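PDB 5BP8: Ent-copalyl diphosphate synthase from Streptomyces platensis, which belongs to the terpene cyclases, with a largely alpha-helical fold related to that of squalene-hopene cyclases. Local coordinates for residues A283-L288 / A318-T323. Residues are numbered along the deposited sequence; the frame is centred on the assembly and turned at random.
Sequences ALLDSL and AQHGRT
Arg322 and Asp286 form the polar half of this contact, a salt bridge in which one carboxylate oxygen takes both terminal nitrogens. Arg322 NH1 lies 2.6 Å from Asp286 OD1, and the oxygen sits within the guanidinium plane. The bond is nearly straight, with an N-H...O angle of 172°. Arg322 NH2 adds a weak bond of 3.3 Å to the same Asp286 OD1. Both nitrogens meet one oxygen, so this is not a two-on-two pairing, and the carboxylate and guanidinium planes are turned 45° apart. Glu289, a turn further along the helix, also pairs with Arg322 NH1, so two acidic groups hold the cation.

The van der Waals part centres on Leu285. Its CB rests over the middle of one guanidinium face, 3.5 Å from Arg322 CZ, while the arginine chain, extended from CG to NE, spans the gap between the backbones. Leu285 CD2 meets His320 CB at 3.8 Å, and Leu285 CD1 lies 3.7 Å from His320 O. The imidazole itself is held elsewhere, through hydrogen bonds of ND1 to Ala316 O and of NE2 with Tyr278 OH.

Helix 282-291 is thereby joined to the turn leaving helix 307-319, a peripheral helix-to-loop packing within an alpha-helical terpene cyclase fold.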
loop_
_atom_site.group_PDB
_atom_site.type_symbol
_atom_site.label_atom_id
_atom_site.label_comp_id
_atom_site.label_asym_id
_atom_site.label_seq_id
_atom_site.Cartn_x
_atom_site.Cartn_y
_atom_site.Cartn_z
ATOM N N ALA A 283 -2.865 -24.137 -6.665
ATOM C CA ALA A 283 -2.863 -23.632 -5.310
ATOM C C ALA A 283 -3.217 -22.145 -5.258
ATOM O O ALA A 283 -3.864 -21.721 -4.302
ATOM C CB ALA A 283 -1.518 -23.882 -4.617
ATOM N N LEU A 284 -2.810 -21.355 -6.257
ATOM C CA LEU A 284 -3.146 -19.923 -6.238
ATOM C C LEU A 284 -4.630 -19.748 -6.472
ATOM O O LEU A 284 -5.280 -18.966 -5.785
ATOM C CB LEU A 284 -2.378 -19.114 -7.283
ATOM C CG LEU A 284 -0.867 -19.035 -7.085
ATOM C CD1 LEU A 284 -0.277 -18.079 -8.101
ATOM C CD2 LEU A 284 -0.500 -18.635 -5.663
ATOM N N LEU A 285 -5.166 -20.488 -7.445
ATOM C CA LEU A 285 -6.554 -20.321 -7.822
ATOM C C LEU A 285 -7.433 -20.857 -6.706
ATOM O O LEU A 285 -8.471 -20.260 -6.396
ATOM C CB LEU A 285 -6.861 -21.016 -9.157
ATOM C CG LEU A 285 -5.962 -20.685 -10.352
ATOM C CD1 LEU A 285 -6.338 -21.486 -11.592
ATOM C CD2 LEU A 285 -6.008 -19.207 -10.667
ATOM N N ASP A 286 -7.017 -21.957 -6.076
ATOM C CA ASP A 286 -7.750 -22.481 -4.908
ATOM C C ASP A 286 -7.813 -21.513 -3.730
ATOM O O ASP A 286 -8.869 -21.403 -3.091
ATOM C CB ASP A 286 -7.151 -23.794 -4.405
ATOM C CG ASP A 286 -7.308 -24.941 -5.390
ATOM O OD1 ASP A 286 -8.160 -24.889 -6.298
ATOM O OD2 ASP A 286 -6.550 -25.908 -5.219
ATOM N N SER A 287 -6.686 -20.860 -3.422
ATOM C CA SER A 287 -6.615 -19.829 -2.346
ATOM C C SER A 287 -7.623 -18.727 -2.621
ATOM O O SER A 287 -8.403 -18.349 -1.760
ATOM C CB SER A 287 -5.207 -19.211 -2.277
ATOM O OG SER A 287 -5.172 -18.059 -1.446
ATOM N N LEU A 288 -7.609 -18.212 -3.839
ATOM C CA LEU A 288 -8.520 -17.133 -4.193
ATOM C C LEU A 288 -9.978 -17.564 -4.136
ATOM O O LEU A 288 -10.806 -16.851 -3.589
ATOM C CB LEU A 288 -8.191 -16.577 -5.568
ATOM C CG LEU A 288 -6.880 -15.789 -5.695
ATOM C CD1 LEU A 288 -6.814 -15.207 -7.090
ATOM C CD2 LEU A 288 -6.772 -14.678 -4.647
ATOM N N ALA A 318 -11.219 -15.691 -13.470
ATOM C CA ALA A 318 -11.864 -15.884 -14.770
ATOM C C ALA A 318 -10.877 -15.990 -15.919
ATOM O O ALA A 318 -11.083 -16.765 -16.863
ATOM C CB ALA A 318 -12.891 -14.796 -15.020
ATOM N N GLN A 319 -9.785 -15.239 -15.852
ATOM C CA GLN A 319 -8.742 -15.360 -16.863
ATOM C C GLN A 319 -8.000 -16.687 -16.814
ATOM O O GLN A 319 -7.298 -17.036 -17.771
ATOM C CB GLN A 319 -7.730 -14.213 -16.777
ATOM C CG GLN A 319 -8.316 -12.882 -17.143
ATOM C CD GLN A 319 -7.266 -11.814 -17.317
ATOM O OE1 GLN A 319 -6.920 -11.466 -18.439
ATOM N NE2 GLN A 319 -6.750 -11.279 -16.198
ATOM N N HIS A 320 -8.106 -17.404 -15.713
ATOM C CA HIS A 320 -7.403 -18.666 -15.579
ATOM C C HIS A 320 -8.359 -19.853 -15.438
ATOM O O HIS A 320 -8.036 -20.845 -14.804
ATOM C CB HIS A 320 -6.410 -18.576 -14.428
ATOM C CG HIS A 320 -5.321 -17.591 -14.692
ATOM N ND1 HIS A 320 -5.428 -16.261 -14.360
ATOM C CD2 HIS A 320 -4.126 -17.728 -15.304
ATOM C CE1 HIS A 320 -4.343 -15.625 -14.743
ATOM N NE2 HIS A 320 -3.538 -16.491 -15.323
ATOM N N GLY A 321 -9.537 -19.718 -16.034
ATOM C CA GLY A 321 -10.459 -20.838 -16.208
ATOM C C GLY A 321 -11.466 -21.064 -15.100
ATOM O O GLY A 321 -12.132 -22.102 -15.090
ATOM N N ARG A 322 -11.585 -20.120 -14.160
ATOM C CA ARG A 322 -12.524 -20.259 -13.044
ATOM C C ARG A 322 -13.436 -19.057 -12.991
ATOM O O ARG A 322 -13.191 -18.090 -12.248
ATOM C CB ARG A 322 -11.796 -20.470 -11.722
ATOM C CG ARG A 322 -10.910 -21.700 -11.740
ATOM C CD ARG A 322 -10.630 -22.248 -10.369
ATOM N NE ARG A 322 -9.539 -23.213 -10.445
ATOM C CZ ARG A 322 -8.970 -23.798 -9.394
ATOM N NH1 ARG A 322 -9.395 -23.578 -8.157
ATOM N NH2 ARG A 322 -7.965 -24.625 -9.586
ATOM N N THR A 323 -14.484 -19.104 -13.809
ATOM C CA THR A 323 -15.391 -17.985 -13.967
ATOM C C THR A 323 -16.497 -17.993 -12.923
ATOM O O THR A 323 -17.216 -18.981 -12.771
ATOM C CB THR A 323 -16.006 -17.972 -15.374
ATOM O OG1 THR A 323 -14.959 -17.854 -16.336
ATOM C CG2 THR A 323 -16.943 -16.802 -15.549
#